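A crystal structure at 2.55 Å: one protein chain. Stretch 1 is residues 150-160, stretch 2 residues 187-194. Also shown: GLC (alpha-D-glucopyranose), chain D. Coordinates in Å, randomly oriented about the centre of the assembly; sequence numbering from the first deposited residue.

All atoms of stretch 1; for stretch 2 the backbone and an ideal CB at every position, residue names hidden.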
# COMPACT_ATOMS: atom_id res chain seq x y z
N ALA A 150 4.82 9.81 11.03
CA ALA A 150 3.84 10.45 11.90
C ALA A 150 4.49 11.52 12.76
O ALA A 150 3.84 12.49 13.12
CB ALA A 150 3.21 9.40 12.79
N PHE A 151 5.77 11.34 13.08
CA PHE A 151 6.53 12.29 13.86
C PHE A 151 6.59 13.69 13.25
O PHE A 151 6.83 14.64 13.97
CB PHE A 151 7.97 11.82 14.08
CG PHE A 151 8.09 10.42 14.63
CD1 PHE A 151 7.97 10.19 15.99
CD2 PHE A 151 8.35 9.35 13.78
CE1 PHE A 151 8.09 8.92 16.50
CE2 PHE A 151 8.45 8.07 14.27
CZ PHE A 151 8.33 7.85 15.64
N VAL A 152 6.40 13.80 11.94
CA VAL A 152 6.41 15.08 11.25
C VAL A 152 5.38 16.09 11.81
O VAL A 152 5.70 17.27 11.98
CB VAL A 152 6.21 14.89 9.73
CG1 VAL A 152 5.90 16.20 9.03
CG2 VAL A 152 7.43 14.26 9.10
N ALA A 153 4.16 15.63 12.11
CA ALA A 153 3.09 16.53 12.59
C ALA A 153 3.45 17.30 13.87
O ALA A 153 3.43 18.52 13.85
CB ALA A 153 1.77 15.77 12.75
N PRO A 154 3.78 16.60 14.98
CA PRO A 154 4.20 17.35 16.17
C PRO A 154 5.52 18.11 16.00
O PRO A 154 5.63 19.23 16.52
CB PRO A 154 4.33 16.27 17.26
CG PRO A 154 4.50 14.99 16.49
CD PRO A 154 3.72 15.15 15.24
N LEU A 155 6.49 17.53 15.29
CA LEU A 155 7.73 18.23 14.96
C LEU A 155 7.49 19.56 14.25
O LEU A 155 8.02 20.61 14.68
CB LEU A 155 8.67 17.35 14.12
CG LEU A 155 9.42 16.27 14.93
CD1 LEU A 155 10.11 15.25 14.03
CD2 LEU A 155 10.45 16.90 15.84
N TYR A 156 6.64 19.54 13.23
CA TYR A 156 6.33 20.75 12.46
C TYR A 156 5.80 21.87 13.36
O TYR A 156 6.31 22.98 13.30
CB TYR A 156 5.33 20.47 11.34
CG TYR A 156 5.03 21.68 10.49
CD1 TYR A 156 5.96 22.15 9.59
CD2 TYR A 156 3.82 22.35 10.59
CE1 TYR A 156 5.68 23.26 8.79
CE2 TYR A 156 3.52 23.45 9.79
CZ TYR A 156 4.45 23.90 8.89
OH TYR A 156 4.19 24.99 8.11
N TRP A 157 4.81 21.55 14.18
CA TRP A 157 4.15 22.55 15.02
C TRP A 157 5.02 23.02 16.19
O TRP A 157 5.05 24.20 16.50
CB TRP A 157 2.77 22.06 15.49
CG TRP A 157 1.82 21.93 14.34
CD1 TRP A 157 1.23 20.80 13.91
CD2 TRP A 157 1.38 22.97 13.45
NE1 TRP A 157 0.45 21.06 12.80
CE2 TRP A 157 0.54 22.38 12.49
CE3 TRP A 157 1.62 24.36 13.38
CZ2 TRP A 157 -0.08 23.11 11.47
CZ3 TRP A 157 1.00 25.09 12.36
CH2 TRP A 157 0.15 24.46 11.42
N ASP A 158 5.74 22.10 16.81
CA ASP A 158 6.55 22.42 17.98
C ASP A 158 7.89 23.06 17.63
O ASP A 158 8.33 23.97 18.32
CB ASP A 158 6.69 21.18 18.88
CG ASP A 158 5.36 20.81 19.58
OD1 ASP A 158 4.27 21.39 19.31
OD2 ASP A 158 5.42 19.89 20.44
N LEU A 159 8.51 22.67 16.52
CA LEU A 159 9.87 23.16 16.19
C LEU A 159 10.10 23.89 14.86
O LEU A 159 11.17 24.51 14.69
CB LEU A 159 10.84 21.99 16.30
CG LEU A 159 10.88 21.26 17.65
CD1 LEU A 159 11.72 19.99 17.59
CD2 LEU A 159 11.35 22.18 18.78
N TYR A 160 9.15 23.85 13.92
CA TYR A 160 9.39 24.42 12.58
C TYR A 160 8.48 25.57 12.13
O TYR A 160 8.95 26.45 11.40
CB TYR A 160 9.42 23.31 11.53
CG TYR A 160 10.67 22.47 11.63
CD1 TYR A 160 10.77 21.47 12.59
CD2 TYR A 160 11.76 22.69 10.79
CE1 TYR A 160 11.92 20.71 12.71
CE2 TYR A 160 12.91 21.91 10.88
CZ TYR A 160 12.98 20.92 11.85
OH TYR A 160 14.10 20.16 11.97
N UNK A 187 12.27 7.39 24.33
CA UNK A 187 12.67 7.37 22.93
C UNK A 187 12.12 8.50 22.05
O UNK A 187 12.68 8.77 20.98
CB UNK A 187 12.24 6.03 22.33
N UNK A 188 11.04 9.15 22.49
CA UNK A 188 10.47 10.29 21.76
C UNK A 188 11.36 11.52 21.77
O UNK A 188 11.25 12.37 20.88
CB UNK A 188 9.11 10.66 22.35
N UNK A 189 12.22 11.63 22.79
CA UNK A 189 13.10 12.79 22.96
C UNK A 189 14.26 12.84 21.97
O UNK A 189 14.83 13.91 21.76
CB UNK A 189 13.66 12.80 24.38
N UNK A 190 14.60 11.69 21.37
CA UNK A 190 15.70 11.64 20.41
C UNK A 190 15.54 12.64 19.26
O UNK A 190 16.47 13.40 18.97
CB UNK A 190 15.82 10.22 19.84
N UNK A 191 14.37 12.67 18.64
CA UNK A 191 14.15 13.54 17.46
C UNK A 191 13.96 15.01 17.81
O UNK A 191 13.91 15.84 16.90
CB UNK A 191 12.92 13.06 16.68
N UNK A 192 13.86 15.33 19.10
CA UNK A 192 13.79 16.73 19.57
C UNK A 192 12.50 17.09 20.29
O UNK A 192 12.39 18.21 20.82
CB UNK A 192 13.96 17.68 18.38
N UNK A 193 11.54 16.17 20.29
CA UNK A 193 10.23 16.41 20.88
C UNK A 193 10.29 16.41 22.40
O UNK A 193 11.02 15.63 22.99
CB UNK A 193 9.23 15.36 20.40
N UNK A 194 9.48 17.28 23.00
CA UNK A 194 9.41 17.46 24.45
C UNK A 194 8.53 16.35 25.09
O UNK A 194 7.30 16.36 24.96
CB UNK A 194 8.85 18.85 24.78
C1 GLC D . -2.56 25.63 13.99
C2 GLC D . -3.21 24.27 13.73
C3 GLC D . -3.24 23.44 15.01
C4 GLC D . -1.88 23.41 15.69
C5 GLC D . -1.30 24.80 15.89
C6 GLC D . 0.11 24.73 16.51
O1 GLC D . -3.45 26.43 14.79
O2 GLC D . -4.53 24.50 13.23
O3 GLC D . -3.63 22.09 14.76
O4 GLC D . -2.07 22.86 16.97
O5 GLC D . -1.28 25.48 14.62
O6 GLC D . 0.14 25.28 17.84

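Stretch 1 offers an almost wholly apolar surface to its neighbour: Phe151, Pro154, Leu155 and Leu159 lie along it, with the carboxylate of Asp158 at one margin. Complementary positions should therefore favour hydrocarbon over charge.

At position 187 the ideal CB has no atom of stretch 1 within 5.5 Å, so many side chains would do, polar ones included. The residue is Glu187, which makes no contact here.

Position 188 has a CA-to-CB bond that runs sideways, and its ideal CB touches nothing. The ring of Phe151 lies farther off, so only a side chain long enough to turn back would reach it; leucine, methionine or a larger apolar residue are candidates. Leu188, with chi1 t and chi2 p, brings CD1 to 4.0 Å from Phe151 CE1, meeting the ring at its edge, near its plane.

Positions 189 and 190 are out of reach, and stretch 1 sets no demand on either. They are Gly189, which opens a type I turn, and Ser190, whose OG is hydrogen-bonded elsewhere in the structure.

At position 191 CA-to-CB points toward stretch 1, and the ideal CB is already 4.4 Å from Leu155 CD1. A small or medium apolar group such as alanine, valine or cysteine would suit. Cys191 adopts chi1 p; its SG is 4.3 Å from Leu155 CD2, a nonpolar contact for which the weakly polar sulfur is well suited.

Position 192 has phi/psi of 117/-7. A CB at these angles would jam against the preceding carbonyl O, which by itself calls for glycine, and it would also sit a tight 3.3 Å from Leu159 CD1. Gly192 avoids both conflicts. It closes the turn through Gly192 N to Gly189 O, 3.2 Å, while its own O packs 3.7 Å from Leu159 CD1.

Position 193 lies where the backbones draw together, its CA 6.7 Å from the CA of Leu155. Its ideal CB is 5.0 Å from Leu155 CD2, leaving room for a side chain to extend between Pro154 and Leu155; leucine, isoleucine or methionine are plausible. Leu193, with chi1 m and chi2 t, sends CD2 to 3.7 Å from Leu155 CD2 and 4.0 Å from Pro154 CB.

Position 194 points sideways into open space, so a polar residue is easily accommodated. Asp194 is the N-cap of the helix that follows, its side chain capping a backbone N just beyond. A water bridges the stretches, donating to Asp158 OD2 and accepting from Asp194 N, each at 2.8 Å from its oxygen.

Stretch 2 187-194: ELGSCGLD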
# COMPACT_ATOMS: atom_id res chain seq x y z
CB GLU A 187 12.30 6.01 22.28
CG GLU A 187 13.10 4.85 22.88
CD GLU A 187 13.37 3.76 21.87
OE1 GLU A 187 12.98 2.62 22.18
OE2 GLU A 187 13.95 4.04 20.77
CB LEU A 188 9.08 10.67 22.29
CG LEU A 188 8.22 11.50 21.33
CD1 LEU A 188 7.97 10.79 19.99
CD2 LEU A 188 6.93 11.91 21.99
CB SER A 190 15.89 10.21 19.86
OG SER A 190 16.32 9.31 20.86
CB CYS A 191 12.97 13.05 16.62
SG CYS A 191 11.39 13.07 17.49
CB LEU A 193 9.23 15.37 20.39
CG LEU A 193 8.82 15.48 18.92
CD1 LEU A 193 8.01 14.25 18.53
CD2 LEU A 193 8.06 16.78 18.64
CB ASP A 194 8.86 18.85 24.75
CG ASP A 194 9.10 19.25 26.17
OD1 ASP A 194 8.40 18.75 27.06
OD2 ASP A 194 10.02 20.05 26.39
O HOH W 1 7.72 19.00 21.71
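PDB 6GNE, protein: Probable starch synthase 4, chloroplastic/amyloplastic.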